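Local coordinates for alcohol dehydrogenase, zinc-containing (Thermotoga maritima, PDB 1VJ0), which probably works as a zinc-dependent alcohol dehydrogenase, an oxidoreductase of the medium-chain family that interconverts alcohols and carbonyl compounds, at residues Ile74-Arg82 with Leu170-Cys178. Residues are numbered along the deposited sequence; the frame is centred on the assembly and turned at random.
Sequences ILGHEGAGR and LDVLAMAMC
H77 and E78 meet C178 around one of the two zincs of this medium-chain dehydrogenase fold, where strand 78-86 of the GroES-like domain runs against the start of helix 170-188. C55 supplies the remaining protein ligand, and the site corresponds to that of the catalytic zinc in related enzymes. In the conformer described, one of two for C178, SG lies at the edge of the H77 ring, 87° off the ring normal and 3.9 Å from NE2, as expected of two ligands converging on one metal. With CG beside the backbone N (chi1 -67°) and the chain extended beyond it, the E78 carboxylate lies over the helix at M175 and C178. Its two oxygens part there: OE2, a zinc ligand, lies 3.4 Å from C178 CB, whereas OE1 passes 3.6 Å from M175 CA and forms a salt bridge with K373. No direct hydrogen bond joins the segments. The axes of strand 78-82 and helix 170-178 come within 6.3 Å at 146°, roughly antiparallel, a closeness that matches the small residues between them: A174 CB rests on the G79 backbone, 4.1 Å from its C atom. Farther along the strand, A80 presents its methyl to the helix, CB lying 3.9 Å from L170 CB and 3.8 Å from L170 O.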
ATOM      1  N   ILE A  74       1.962  40.844  -3.597  1.00 25.43           N
ATOM      2  CA  ILE A  74       2.985  40.637  -2.587  1.00 25.56           C
ATOM      3  C   ILE A  74       3.480  39.166  -2.622  1.00 25.95           C
ATOM      4  O   ILE A  74       2.776  38.221  -2.251  1.00 25.18           O
ATOM      5  CB  ILE A  74       2.490  41.052  -1.188  1.00 25.74           C
ATOM      6  CG1 ILE A  74       2.091  42.540  -1.145  1.00 25.28           C
ATOM      7  CG2 ILE A  74       3.560  40.749  -0.164  1.00 25.57           C
ATOM      8  CD1 ILE A  74       1.140  42.925  -0.007  1.00 26.06           C
ATOM      9  N   LEU A  75       4.728  38.992  -3.054  1.00 26.02           N
ATOM     10  CA  LEU A  75       5.306  37.676  -3.166  1.00 25.42           C
ATOM     11  C   LEU A  75       5.600  37.148  -1.782  1.00 26.07           C
ATOM     12  O   LEU A  75       5.417  37.873  -0.771  1.00 24.57           O
ATOM     13  CB  LEU A  75       6.576  37.701  -4.013  1.00 25.99           C
ATOM     14  CG  LEU A  75       6.424  38.089  -5.476  1.00 26.70           C
ATOM     15  CD1 LEU A  75       7.788  38.380  -6.057  1.00 29.38           C
ATOM     16  CD2 LEU A  75       5.728  37.016  -6.248  1.00 26.17           C
ATOM     17  N   GLY A  76       6.067  35.892  -1.754  1.00 26.10           N
ATOM     18  CA  GLY A  76       6.514  35.245  -0.525  1.00 26.51           C
ATOM     19  C   GLY A  76       5.488  34.217  -0.108  1.00 26.45           C
ATOM     20  O   GLY A  76       4.433  34.582   0.383  1.00 26.55           O
ATOM     21  N   HIS A  77       5.793  32.944  -0.309  1.00 26.87           N
ATOM     22  CA  HIS A  77       4.878  31.853   0.052  1.00 28.08           C
ATOM     23  C   HIS A  77       5.437  30.948   1.166  1.00 29.64           C
ATOM     24  O   HIS A  77       4.884  29.873   1.460  1.00 29.40           O
ATOM     25  CB  HIS A  77       4.537  31.054  -1.206  1.00 28.99           C
ATOM     26  CG  HIS A  77       5.729  30.520  -1.930  1.00 28.25           C
ATOM     27  ND1 HIS A  77       6.358  31.214  -2.946  1.00 27.63           N
ATOM     28  CD2 HIS A  77       6.400  29.346  -1.798  1.00 29.55           C
ATOM     29  CE1 HIS A  77       7.385  30.502  -3.389  1.00 29.47           C
ATOM     30  NE2 HIS A  77       7.433  29.366  -2.706  1.00 30.82           N
ATOM     31  N   GLU A  78       6.553  31.374   1.757  1.00 29.78           N
ATOM     32  CA  GLU A  78       7.217  30.657   2.837  1.00 31.38           C
ATOM     33  C   GLU A  78       7.258  31.624   4.055  1.00 31.15           C
ATOM     34  O   GLU A  78       8.029  32.605   4.065  1.00 29.23           O
ATOM     35  CB  GLU A  78       8.669  30.337   2.407  1.00 32.75           C
ATOM     36  CG  GLU A  78       8.833  29.338   1.241  1.00 35.73           C
ATOM     37  CD  GLU A  78      10.260  29.257   0.651  1.00 34.04           C
ATOM     38  OE1 GLU A  78      11.313  29.335   1.339  1.00 39.20           O
ATOM     39  OE2 GLU A  78      10.338  29.120  -0.545  1.00 41.63           O
ATOM     40  N   GLY A  79       6.477  31.312   5.091  1.00 30.71           N
ATOM     41  CA  GLY A  79       6.323  32.168   6.228  1.00 31.58           C
ATOM     42  C   GLY A  79       6.126  31.522   7.593  1.00 31.46           C
ATOM     43  O   GLY A  79       5.622  30.398   7.721  1.00 32.38           O
ATOM     44  N   ALA A  80       6.585  32.230   8.609  1.00 30.34           N
ATOM     45  CA  ALA A  80       6.280  31.901  10.009  1.00 29.93           C
ATOM     46  C   ALA A  80       6.030  33.193  10.702  1.00 29.55           C
ATOM     47  O   ALA A  80       6.626  34.219  10.359  1.00 29.05           O
ATOM     48  CB  ALA A  80       7.421  31.165  10.654  1.00 29.79           C
ATOM     49  N   GLY A  81       5.138  33.182  11.675  1.00 29.03           N
ATOM     50  CA  GLY A  81       4.891  34.394  12.431  1.00 28.85           C
ATOM     51  C   GLY A  81       4.084  34.229  13.725  1.00 27.39           C
ATOM     52  O   GLY A  81       3.993  33.153  14.309  1.00 27.25           O
ATOM     53  N   ARG A  82       3.536  35.342  14.158  1.00 27.07           N
ATOM     54  CA  ARG A  82       2.889  35.481  15.415  1.00 27.55           C
ATOM     55  C   ARG A  82       1.479  35.987  15.215  1.00 27.29           C
ATOM     56  O   ARG A  82       1.255  36.980  14.499  1.00 26.24           O
ATOM     57  CB  ARG A  82       3.670  36.471  16.270  1.00 27.31           C
ATOM     58  CG  ARG A  82       3.111  36.642  17.660  1.00 27.75           C
ATOM     59  CD  ARG A  82       3.760  37.737  18.479  1.00 34.05           C
ATOM     60  NE  ARG A  82       5.139  37.394  18.858  1.00 39.31           N
ATOM     61  CZ  ARG A  82       6.234  38.074  18.487  1.00 43.61           C
ATOM     62  NH1 ARG A  82       6.163  39.169  17.727  1.00 45.49           N
ATOM     63  NH2 ARG A  82       7.436  37.651  18.899  1.00 45.94           N
ATOM     64  N   LEU A 170      12.164  29.376  13.594  1.00 30.78           N
ATOM     65  CA  LEU A 170      11.156  29.829  12.638  1.00 30.78           C
ATOM     66  C   LEU A 170      11.712  30.104  11.268  1.00 31.09           C
ATOM     67  O   LEU A 170      11.023  29.934  10.271  1.00 31.85           O
ATOM     68  CB  LEU A 170      10.475  31.086  13.151  1.00 31.88           C
ATOM     69  CG  LEU A 170       9.753  30.983  14.483  1.00 34.86           C
ATOM     70  CD1 LEU A 170       8.887  32.242  14.627  1.00 38.25           C
ATOM     71  CD2 LEU A 170       8.927  29.748  14.556  1.00 35.11           C
ATOM     72  N   ASP A 171      12.962  30.523  11.217  1.00 31.43           N
ATOM     73  CA  ASP A 171      13.659  30.665   9.947  1.00 31.54           C
ATOM     74  C   ASP A 171      13.753  29.343   9.217  1.00 29.97           C
ATOM     75  O   ASP A 171      13.495  29.299   8.035  1.00 29.32           O
ATOM     76  CB  ASP A 171      15.059  31.199  10.200  1.00 32.83           C
ATOM     77  CG  ASP A 171      15.082  32.701  10.450  1.00 36.57           C
ATOM     78  OD1 ASP A 171      14.036  33.381  10.283  1.00 37.79           O
ATOM     79  OD2 ASP A 171      16.121  33.267  10.797  1.00 40.58           O
ATOM     80  N   VAL A 172      14.139  28.275   9.922  1.00 28.78           N
ATOM     81  CA  VAL A 172      14.238  26.948   9.302  1.00 28.93           C
ATOM     82  C   VAL A 172      12.848  26.473   8.906  1.00 30.02           C
ATOM     83  O   VAL A 172      12.677  25.872   7.840  1.00 32.17           O
ATOM     84  CB  VAL A 172      14.929  25.934  10.225  1.00 28.22           C
ATOM     85  CG1 VAL A 172      14.802  24.499   9.682  1.00 29.22           C
ATOM     86  CG2 VAL A 172      16.394  26.310  10.395  1.00 27.67           C
ATOM     87  N   LEU A 173      11.852  26.687   9.766  1.00 30.33           N
ATOM     88  CA  LEU A 173      10.490  26.273   9.418  1.00 30.64           C
ATOM     89  C   LEU A 173       9.957  26.982   8.171  1.00 31.59           C
ATOM     90  O   LEU A 173       9.358  26.348   7.304  1.00 32.52           O
ATOM     91  CB  LEU A 173       9.509  26.497  10.575  1.00 31.12           C
ATOM     92  CG  LEU A 173       9.738  25.528  11.729  1.00 30.72           C
ATOM     93  CD1 LEU A 173       8.820  25.894  12.890  1.00 29.57           C
ATOM     94  CD2 LEU A 173       9.520  24.089  11.265  1.00 31.36           C
ATOM     95  N   ALA A 174      10.153  28.271   8.086  1.00 31.63           N
ATOM     96  CA  ALA A 174       9.707  29.008   6.885  1.00 33.43           C
ATOM     97  C   ALA A 174      10.269  28.395   5.590  1.00 34.47           C
ATOM     98  O   ALA A 174       9.501  28.047   4.647  1.00 36.73           O
ATOM     99  CB  ALA A 174      10.052  30.473   6.993  1.00 32.05           C
ATOM    100  N   MET A 175      11.564  28.175   5.560  1.00 35.54           N
ATOM    101  CA  MET A 175      12.190  27.544   4.383  1.00 36.95           C
ATOM    102  C   MET A 175      11.644  26.131   4.100  1.00 37.49           C
ATOM    103  O   MET A 175      11.419  25.752   2.950  1.00 38.36           O
ATOM    104  CB  MET A 175      13.700  27.522   4.582  1.00 37.75           C
ATOM    105  CG  MET A 175      14.355  26.399   3.828  1.00 37.77           C
ATOM    106  SD  MET A 175      16.074  26.341   4.158  1.00 37.31           S
ATOM    107  CE  MET A 175      16.159  25.906   5.883  1.00 38.46           C
ATOM    108  N   ALA A 176      11.396  25.371   5.155  1.00 37.01           N
ATOM    109  CA  ALA A 176      10.987  23.980   5.064  1.00 37.67           C
ATOM    110  C   ALA A 176       9.647  23.807   4.378  1.00 39.09           C
ATOM    111  O   ALA A 176       9.349  22.749   3.810  1.00 38.79           O
ATOM    112  CB  ALA A 176      10.855  23.401   6.464  1.00 37.17           C
ATOM    113  N   MET A 177       8.840  24.843   4.464  1.00 39.32           N
ATOM    114  CA  MET A 177       7.443  24.799   4.046  1.00 41.60           C
ATOM    115  C   MET A 177       7.357  24.516   2.566  1.00 40.85           C
ATOM    116  O   MET A 177       6.395  23.903   2.099  1.00 41.84           O
ATOM    117  CB  MET A 177       6.794  26.164   4.265  1.00 42.36           C
ATOM    118  CG  MET A 177       6.719  26.619   5.672  1.00 47.80           C
ATOM    119  SD  MET A 177       5.477  25.638   6.490  1.00 54.57           S
ATOM    120  CE  MET A 177       6.416  24.147   6.988  1.00 53.86           C
ATOM    121  N   CYS A 178       8.332  25.015   1.826  1.00 38.96           N
ATOM    122  CA  CYS A 178       8.293  24.824   0.411  1.00 38.09           C
ATOM    123  C   CYS A 178       9.146  23.619   0.008  1.00 36.78           C
ATOM    124  O   CYS A 178       8.580  22.502  -0.179  1.00 34.54           O
ATOM    125  CB  CYS A 178       8.785  26.076  -0.287  0.65 37.82           C
ATOM    126  SG  CYS A 178       8.773  25.808  -2.027  0.65 41.10           S
TER
HETATM  127  O   HOH W   1      12.410  26.315   0.756  1.00 38.82           O